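ATP-citrate lyase beta-subunit (Chlorobium limicola, PDB 6HXJ) probably catalyses, as part of ATP-citrate lyase, the ATP- and CoA-dependent cleavage of citrate to oxaloacetate and acetyl-CoA. Local coordinates at residues A103-S108 with N190-R195; I120-G125 with A158-E163; G162-R167 with M199-L204. All coordinates share one frame; numbering follows the deposited sequence.

Contact 1 (A103-S108 with N190-R195); sequences AEFYVS and NPLVIR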
loop_
_atom_site.group_PDB
_atom_site.type_symbol
_atom_site.label_atom_id
_atom_site.label_comp_id
_atom_site.label_asym_id
_atom_site.label_seq_id
_atom_site.Cartn_x
_atom_site.Cartn_y
_atom_site.Cartn_z
ATOM N N ALA A 103 65.317 -17.913 56.489
ATOM C CA ALA A 103 66.091 -17.552 55.302
ATOM C C ALA A 103 65.278 -16.757 54.257
ATOM O O ALA A 103 64.048 -16.857 54.214
ATOM C CB ALA A 103 66.701 -18.800 54.678
ATOM N N GLU A 104 65.985 -15.963 53.426
ATOM C CA GLU A 104 65.422 -15.122 52.361
ATOM C C GLU A 104 66.010 -15.490 50.997
ATOM O O GLU A 104 67.213 -15.766 50.901
ATOM C CB GLU A 104 65.682 -13.640 52.653
ATOM C CG GLU A 104 65.139 -13.171 53.997
ATOM C CD GLU A 104 65.326 -11.709 54.369
ATOM O OE1 GLU A 104 66.345 -11.102 53.960
ATOM O OE2 GLU A 104 64.477 -11.185 55.128
ATOM N N PHE A 105 65.165 -15.485 49.945
ATOM C CA PHE A 105 65.573 -15.829 48.595
ATOM C C PHE A 105 65.048 -14.790 47.604
ATOM O O PHE A 105 64.121 -14.022 47.901
ATOM C CB PHE A 105 65.043 -17.225 48.203
ATOM C CG PHE A 105 65.208 -18.360 49.173
ATOM C CD1 PHE A 105 66.455 -18.656 49.723
ATOM C CD2 PHE A 105 64.140 -19.195 49.473
ATOM C CE1 PHE A 105 66.608 -19.708 50.636
ATOM C CE2 PHE A 105 64.298 -20.267 50.355
ATOM C CZ PHE A 105 65.534 -20.518 50.932
ATOM N N TYR A 106 65.626 -14.791 46.404
ATOM C CA TYR A 106 65.187 -13.913 45.332
ATOM C C TYR A 106 64.676 -14.735 44.161
ATOM O O TYR A 106 65.293 -15.731 43.783
ATOM C CB TYR A 106 66.331 -12.977 44.906
ATOM C CG TYR A 106 66.038 -12.111 43.701
ATOM C CD1 TYR A 106 65.203 -11.005 43.801
ATOM C CD2 TYR A 106 66.636 -12.366 42.470
ATOM C CE1 TYR A 106 64.934 -10.199 42.696
ATOM C CE2 TYR A 106 66.367 -11.573 41.352
ATOM C CZ TYR A 106 65.520 -10.484 41.471
ATOM O OH TYR A 106 65.268 -9.674 40.384
ATOM N N VAL A 107 63.503 -14.347 43.653
ATOM C CA VAL A 107 62.832 -14.922 42.484
ATOM C C VAL A 107 62.300 -13.766 41.660
ATOM O O VAL A 107 61.691 -12.856 42.200
ATOM C CB VAL A 107 61.665 -15.915 42.762
ATOM C CG1 VAL A 107 60.994 -16.328 41.458
ATOM C CG2 VAL A 107 62.099 -17.135 43.560
ATOM N N SER A 108 62.511 -13.808 40.359
ATOM C CA SER A 108 61.964 -12.844 39.428
ATOM C C SER A 108 61.869 -13.490 38.081
ATOM O O SER A 108 62.755 -14.251 37.682
ATOM C CB SER A 108 62.802 -11.573 39.344
ATOM O OG SER A 108 64.027 -11.786 38.664
ATOM N N ASN A 190 61.230 -10.479 46.416
ATOM C CA ASN A 190 62.443 -10.326 47.191
ATOM C C ASN A 190 62.074 -9.668 48.494
ATOM O O ASN A 190 61.781 -8.473 48.506
ATOM C CB ASN A 190 63.526 -9.522 46.445
ATOM C CG ASN A 190 64.872 -9.565 47.123
ATOM O OD1 ASN A 190 65.408 -10.637 47.457
ATOM N ND2 ASN A 190 65.451 -8.393 47.328
ATOM N N PRO A 191 62.008 -10.450 49.587
ATOM C CA PRO A 191 62.363 -11.869 49.663
ATOM C C PRO A 191 61.228 -12.870 49.578
ATOM O O PRO A 191 60.074 -12.579 49.913
ATOM C CB PRO A 191 63.042 -11.964 51.034
ATOM C CG PRO A 191 62.326 -10.934 51.888
ATOM C CD PRO A 191 61.718 -9.905 50.929
ATOM N N LEU A 192 61.598 -14.071 49.140
ATOM C CA LEU A 192 60.770 -15.264 49.174
ATOM C C LEU A 192 61.355 -15.958 50.427
ATOM O O LEU A 192 62.486 -16.472 50.413
ATOM C CB LEU A 192 60.905 -16.134 47.895
ATOM C CG LEU A 192 60.238 -17.534 47.982
ATOM C CD1 LEU A 192 58.722 -17.446 47.907
ATOM C CD2 LEU A 192 60.817 -18.511 46.977
ATOM N N VAL A 193 60.635 -15.847 51.535
ATOM C CA VAL A 193 61.123 -16.367 52.801
ATOM C C VAL A 193 60.669 -17.799 53.065
ATOM O O VAL A 193 59.633 -18.235 52.558
ATOM C CB VAL A 193 60.808 -15.421 53.994
ATOM C CG1 VAL A 193 61.373 -14.026 53.752
ATOM C CG2 VAL A 193 59.315 -15.368 54.298
ATOM N N ILE A 194 61.476 -18.518 53.861
ATOM C CA ILE A 194 61.223 -19.885 54.314
ATOM C C ILE A 194 61.251 -19.939 55.843
ATOM O O ILE A 194 62.155 -19.380 56.477
ATOM C CB ILE A 194 62.187 -20.938 53.663
ATOM C CG1 ILE A 194 61.953 -22.388 54.168
ATOM C CG2 ILE A 194 63.651 -20.579 53.892
ATOM C CD1 ILE A 194 60.705 -23.032 53.833
ATOM N N ARG A 195 60.253 -20.626 56.418
ATOM C CA ARG A 195 60.148 -20.890 57.847
ATOM C C ARG A 195 60.415 -22.392 58.001
ATOM O O ARG A 195 59.496 -23.216 57.950
ATOM C CB ARG A 195 58.768 -20.470 58.373
ATOM C CG ARG A 195 58.611 -20.592 59.901
ATOM C CD ARG A 195 57.426 -19.800 60.435
ATOM N NE ARG A 195 56.136 -20.444 60.160
ATOM C CZ ARG A 195 54.953 -19.930 60.489
ATOM N NH1 ARG A 195 53.835 -20.585 60.201
ATOM N NH2 ARG A 195 54.879 -18.759 61.111
#
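Phe105 and Leu192 project from one face of an antiparallel pair of strands, and Glu104 and Val193 from the other. Segments 104-108 and 191-195 belong to the two middle strands of the antiparallel sheet of the ATP-grasp region. Phe105 holds CG anti to its carbonyl carbon (chi1 -47°), and its ring crosses Ile194 obliquely. Ring atom CZ of Phe105 lies 3.5 Å from Ile194 CG2. That methyl also meets Ala103 CB at 3.6 Å. Leu192 lies alongside Val107, pointing the same way, with its CD2 3.9 Å from Val107 CG2. On the other face, Glu104 runs beside Pro191 and Val193 with its aliphatic part. Glu104 CB is 3.5 Å from Pro191 CB, and Glu104 CG is 3.9 Å from Val193 CG1. A cis peptide precedes Pro191, where the chain turns a corner. There Asn190 crosses Tyr106 at about a right angle, amide and ring planes 84° apart. Asn190 CB meets the ring edge at Tyr106 CD1 (3.5 Å), while Asn190 ND2 bonds to Gly125 O. Leu192 N gives a nearly straight bond to Phe105 O (2.8 Å, 169°), and Ile194 N bonds to Ala103 O (3.1 Å). The return bonds, from Phe105 N and Ala103 N, are weak. These backbone bonds set the register, while Phe105, Val107, Leu192 and Ile194 probably add their hold by burial of carbon, not by directed bonds.

Contact 2 (I120-G125 with A158-E163); sequences ISKHGG and AGFEGE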
loop_
_atom_site.group_PDB
_atom_site.type_symbol
_atom_site.label_atom_id
_atom_site.label_comp_id
_atom_site.label_asym_id
_atom_site.label_seq_id
_atom_site.Cartn_x
_atom_site.Cartn_y
_atom_site.Cartn_z
ATOM N N ILE A 120 67.016 -16.717 39.773
ATOM C CA ILE A 120 66.891 -17.284 41.111
ATOM C C ILE A 120 68.158 -17.050 41.948
ATOM O O ILE A 120 69.270 -17.175 41.451
ATOM C CB ILE A 120 66.454 -18.783 41.058
ATOM C CG1 ILE A 120 65.947 -19.269 42.429
ATOM C CG2 ILE A 120 67.541 -19.724 40.469
ATOM C CD1 ILE A 120 65.231 -20.532 42.368
ATOM N N SER A 121 67.983 -16.726 43.221
ATOM C CA SER A 121 69.121 -16.559 44.125
ATOM C C SER A 121 68.805 -17.090 45.504
ATOM O O SER A 121 67.669 -16.997 45.965
ATOM C CB SER A 121 69.550 -15.099 44.218
ATOM O OG SER A 121 70.840 -15.007 44.795
ATOM N N LYS A 122 69.815 -17.641 46.167
ATOM C CA LYS A 122 69.693 -18.141 47.538
ATOM C C LYS A 122 69.905 -16.979 48.515
ATOM O O LYS A 122 69.477 -17.060 49.664
ATOM C CB LYS A 122 70.719 -19.253 47.783
ATOM C CG LYS A 122 70.198 -20.395 48.640
ATOM C CD LYS A 122 71.223 -21.518 48.771
ATOM C CE LYS A 122 70.840 -22.495 49.856
ATOM N NZ LYS A 122 71.997 -23.323 50.283
ATOM N N HIS A 123 70.570 -15.908 48.036
ATOM C CA HIS A 123 70.870 -14.685 48.775
ATOM C C HIS A 123 69.798 -13.642 48.557
ATOM O O HIS A 123 69.992 -12.691 47.799
ATOM C CB HIS A 123 72.240 -14.124 48.373
ATOM C CG HIS A 123 73.374 -15.000 48.777
ATOM N ND1 HIS A 123 73.698 -15.194 50.108
ATOM C CD2 HIS A 123 74.228 -15.711 48.007
ATOM C CE1 HIS A 123 74.735 -16.014 50.104
ATOM N NE2 HIS A 123 75.089 -16.351 48.862
ATOM N N GLY A 124 68.682 -13.803 49.246
ATOM C CA GLY A 124 67.562 -12.882 49.151
ATOM C C GLY A 124 67.594 -11.770 50.168
ATOM O O GLY A 124 68.304 -11.843 51.169
ATOM N N GLY A 125 66.806 -10.751 49.902
ATOM C CA GLY A 125 66.744 -9.573 50.755
ATOM C C GLY A 125 67.565 -8.430 50.199
ATOM O O GLY A 125 67.706 -8.310 48.983
ATOM N N ALA A 158 71.702 -23.125 42.001
ATOM C CA ALA A 158 71.810 -21.952 42.858
ATOM C C ALA A 158 72.447 -22.287 44.204
ATOM O O ALA A 158 73.224 -21.483 44.716
ATOM C CB ALA A 158 70.447 -21.304 43.047
ATOM N N GLY A 159 72.149 -23.472 44.736
ATOM C CA GLY A 159 72.671 -23.940 46.013
ATOM C C GLY A 159 71.618 -24.595 46.882
ATOM O O GLY A 159 71.900 -24.951 48.026
ATOM N N PHE A 160 70.396 -24.781 46.347
ATOM C CA PHE A 160 69.277 -25.405 47.068
ATOM C C PHE A 160 69.433 -26.925 47.162
ATOM O O PHE A 160 69.702 -27.582 46.159
ATOM C CB PHE A 160 67.930 -25.011 46.442
ATOM C CG PHE A 160 67.634 -23.534 46.556
ATOM C CD1 PHE A 160 68.015 -22.650 45.552
ATOM C CD2 PHE A 160 66.998 -23.022 47.679
ATOM C CE1 PHE A 160 67.770 -21.282 45.671
ATOM C CE2 PHE A 160 66.750 -21.656 47.792
ATOM C CZ PHE A 160 67.136 -20.794 46.789
ATOM N N GLU A 161 69.288 -27.470 48.363
ATOM C CA GLU A 161 69.467 -28.895 48.608
ATOM C C GLU A 161 68.212 -29.694 48.913
ATOM O O GLU A 161 67.375 -29.255 49.704
ATOM C CB GLU A 161 70.371 -29.107 49.826
ATOM C CG GLU A 161 71.752 -28.500 49.657
ATOM C CD GLU A 161 72.249 -27.683 50.837
ATOM O OE1 GLU A 161 72.572 -28.287 51.886
ATOM O OE2 GLU A 161 72.354 -26.442 50.698
ATOM N N GLY A 162 68.113 -30.861 48.270
ATOM C CA GLY A 162 67.052 -31.859 48.417
ATOM C C GLY A 162 65.620 -31.352 48.436
ATOM O O GLY A 162 65.135 -30.838 47.421
ATOM N N GLU A 163 64.954 -31.478 49.613
ATOM C CA GLU A 163 63.569 -31.085 49.893
ATOM C C GLU A 163 63.218 -29.647 49.560
ATOM O O GLU A 163 62.097 -29.409 49.114
ATOM C CB GLU A 163 63.189 -31.378 51.349
ATOM C CG GLU A 163 62.219 -32.542 51.507
ATOM C CD GLU A 163 62.226 -33.277 52.841
ATOM O OE1 GLU A 163 62.265 -32.604 53.898
ATOM O OE2 GLU A 163 62.140 -34.528 52.830
#
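Lys122 NZ grips two oxygens of the loop that joins helices 148-158 and 163-181, in the ATP-grasp region. It donates to Gly159 O at 2.8 Å, coming from well above the carbonyl plane. It also forms a salt bridge with Glu161 OE2 at 3.2 Å, meeting that oxygen nearly along its C-O axis. Further back, Lys122 CG sits over one face of the Phe160 ring in a CH-pi contact, 3.9 Å from the ring centroid. The chain is extended beyond CG and rises from that face, which lifts NZ to the two oxygens. An alanine here would remove everything beyond CB, both bonds of NZ and the CG contact over Phe160, and would probably loosen the loop from the end of strand 115-121. Gly159 has positive phi just after helix 148-158, a conformation that suits glycine. Two residues before the lysine, Ile120 packs on Ala158 and Phe160, and its side chain also reaches Val168 and Cys172 of helix 163-181. Ser121 turns its side chain away, and its OG bonds to Ser134 OG. Its carbonyl oxygen, Ser121 O, lies at the edge of the Phe160 ring, near the ring plane, 3.9 Å from Phe160 CZ.

Contact 3 (G162-R167 with M199-L204); sequences GEIAER and MRFAAL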
loop_
_atom_site.group_PDB
_atom_site.type_symbol
_atom_site.label_atom_id
_atom_site.label_comp_id
_atom_site.label_asym_id
_atom_site.label_seq_id
_atom_site.Cartn_x
_atom_site.Cartn_y
_atom_site.Cartn_z
ATOM N N GLY A 162 68.113 -30.861 48.270
ATOM C CA GLY A 162 67.052 -31.859 48.417
ATOM C C GLY A 162 65.620 -31.352 48.436
ATOM O O GLY A 162 65.135 -30.838 47.421
ATOM N N GLU A 163 64.954 -31.478 49.613
ATOM C CA GLU A 163 63.569 -31.085 49.893
ATOM C C GLU A 163 63.218 -29.647 49.560
ATOM O O GLU A 163 62.097 -29.409 49.114
ATOM C CB GLU A 163 63.189 -31.378 51.349
ATOM C CG GLU A 163 62.219 -32.542 51.507
ATOM C CD GLU A 163 62.226 -33.277 52.841
ATOM O OE1 GLU A 163 62.265 -32.604 53.898
ATOM O OE2 GLU A 163 62.140 -34.528 52.830
ATOM N N ILE A 164 64.120 -28.684 49.769
ATOM C CA ILE A 164 63.776 -27.286 49.478
ATOM C C ILE A 164 63.848 -26.998 47.978
ATOM O O ILE A 164 63.092 -26.181 47.475
ATOM C CB ILE A 164 64.725 -26.354 50.292
ATOM C CG1 ILE A 164 64.995 -26.884 51.703
ATOM C CG2 ILE A 164 64.235 -24.910 50.337
ATOM C CD1 ILE A 164 66.422 -27.239 51.949
ATOM N N ALA A 165 64.801 -27.637 47.288
ATOM C CA ALA A 165 65.033 -27.433 45.864
ATOM C C ALA A 165 63.786 -27.748 45.109
ATOM O O ALA A 165 63.344 -26.927 44.314
ATOM C CB ALA A 165 66.168 -28.308 45.388
ATOM N N GLU A 166 63.184 -28.907 45.393
ATOM C CA GLU A 166 61.932 -29.321 44.781
ATOM C C GLU A 166 60.879 -28.282 45.097
ATOM O O GLU A 166 60.218 -27.795 44.192
ATOM C CB GLU A 166 61.505 -30.689 45.320
ATOM C CG GLU A 166 62.528 -31.787 45.082
ATOM C CD GLU A 166 62.185 -33.138 45.677
ATOM O OE1 GLU A 166 61.106 -33.677 45.339
ATOM O OE2 GLU A 166 63.012 -33.677 46.450
ATOM N N ARG A 167 60.768 -27.910 46.381
ATOM C CA ARG A 167 59.831 -26.912 46.875
ATOM C C ARG A 167 59.986 -25.600 46.147
ATOM O O ARG A 167 58.991 -25.043 45.695
ATOM C CB ARG A 167 60.012 -26.711 48.380
ATOM C CG ARG A 167 59.290 -27.746 49.214
ATOM C CD ARG A 167 59.499 -27.498 50.688
ATOM N NE ARG A 167 59.142 -28.671 51.492
ATOM C CZ ARG A 167 57.968 -28.851 52.094
ATOM N NH1 ARG A 167 57.744 -29.943 52.811
ATOM N NH2 ARG A 167 57.014 -27.931 51.996
ATOM N N MET A 199 58.447 -25.766 57.210
ATOM C CA MET A 199 58.702 -25.696 55.759
ATOM C C MET A 199 57.746 -24.750 55.014
ATOM O O MET A 199 57.613 -24.854 53.792
ATOM C CB MET A 199 58.747 -27.088 55.085
ATOM C CG MET A 199 60.042 -27.836 55.321
ATOM S SD MET A 199 61.447 -27.163 54.393
ATOM C CE MET A 199 61.946 -28.600 53.467
ATOM N N ARG A 200 57.135 -23.800 55.729
ATOM C CA ARG A 200 56.228 -22.843 55.098
ATOM C C ARG A 200 56.956 -21.673 54.419
ATOM O O ARG A 200 57.773 -20.998 55.050
ATOM C CB ARG A 200 55.167 -22.332 56.084
ATOM C CG ARG A 200 53.769 -22.880 55.817
ATOM C CD ARG A 200 52.775 -22.344 56.827
ATOM N NE ARG A 200 51.816 -23.366 57.252
ATOM C CZ ARG A 200 51.216 -23.388 58.441
ATOM N NH1 ARG A 200 51.478 -22.449 59.344
ATOM N NH2 ARG A 200 50.359 -24.355 58.739
ATOM N N PHE A 201 56.615 -21.416 53.144
ATOM C CA PHE A 201 57.164 -20.342 52.328
ATOM C C PHE A 201 56.189 -19.152 52.270
ATOM O O PHE A 201 54.978 -19.333 52.434
ATOM C CB PHE A 201 57.414 -20.854 50.908
ATOM C CG PHE A 201 58.647 -21.691 50.666
ATOM C CD1 PHE A 201 58.612 -23.070 50.828
ATOM C CD2 PHE A 201 59.816 -21.114 50.177
ATOM C CE1 PHE A 201 59.736 -23.850 50.553
ATOM C CE2 PHE A 201 60.942 -21.897 49.905
ATOM C CZ PHE A 201 60.895 -23.257 50.101
ATOM N N ALA A 202 56.718 -17.941 52.028
ATOM C CA ALA A 202 55.942 -16.707 51.880
ATOM C C ALA A 202 56.676 -15.705 51.004
ATOM O O ALA A 202 57.868 -15.460 51.185
ATOM C CB ALA A 202 55.637 -16.076 53.233
ATOM N N ALA A 203 55.941 -15.109 50.061
ATOM C CA ALA A 203 56.424 -14.059 49.170
ATOM C C ALA A 203 56.208 -12.767 49.929
ATOM O O ALA A 203 55.061 -12.334 50.078
ATOM C CB ALA A 203 55.615 -14.051 47.886
ATOM N N LEU A 204 57.279 -12.206 50.499
ATOM C CA LEU A 204 57.152 -11.008 51.323
ATOM C C LEU A 204 56.946 -9.716 50.515
ATOM O O LEU A 204 55.974 -9.008 50.799
ATOM C CB LEU A 204 58.314 -10.895 52.313
ATOM C CG LEU A 204 57.992 -11.171 53.782
ATOM C CD1 LEU A 204 57.219 -12.475 53.982
ATOM C CD2 LEU A 204 59.244 -11.150 54.609
#
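Met199 folds its side chain back toward the first turn of helix 163-181. Its CG is anti to the carbonyl carbon, and the chain bends at chi2 (-73°) and again at chi3. The bends bring the CE methyl among three helix residues. Met199 CE lies 3.7 Å from Glu163 CB, 3.9 Å from Ile164 CG1 and 3.4 Å from Arg167 NE. Glu163 and Ile164 both cross the methionine at about a right angle. Arg167 also has CG anti to its carbonyl carbon, and its chain runs extended from CG to NE. This carries the guanidinium out over Met199, whose CB sits above the centre of one face, 3.6 Å from Arg167 CZ. No hydrogen bond links the two segments, so the flat cation rests on the methionine by van der Waals contact. Met199 belongs to a G1 beta bulge: at the start of strand 200-210, it and Arg200 together face Arg195, the last residue of strand 184-195. Its positive phi (77°) fits that bulge, and its CB is directed to the helix, while that of Arg200 is directed away. Phe201, one residue further on, also faces the helix. Ile164 holds CG2 anti to its backbone N, and that methyl touches the ring edge at Phe201 CZ (3.7 Å). The ring lies 21° from the guanidinium plane but does not stack on it; Arg167 meets its edge through CD, 3.7 Å from Phe201 CE1. The Phe201 side chain also touches Val168 and Ile171 of the helix, and Pro19.

How the contacts relate
All three contacts serve one antiparallel sheet and the helices packed on it. Contact 1 joins its two middle strands. Strand 115-121 of contact 2 flanks one of these strands, and there Tyr106 O accepts a bond from Ser121 N at 2.9 Å. Strand 200-210 of contact 3 flanks the other, and there Val193 N bonds to Ala202 O at 2.8 Å. The three centres are 8 to 9 Å from one another. Side chains bridge them too: the rings of Phe105 and Phe160 meet edge-to-face (CE1 to CE2 3.4 Å), and Ile194 CD1 packs on Phe201 CE1 at 3.5 Å. Contacts 2 and 3 share Gly162 and Glu163, at the start of helix 163-181. Coenzyme A takes no part in these contacts.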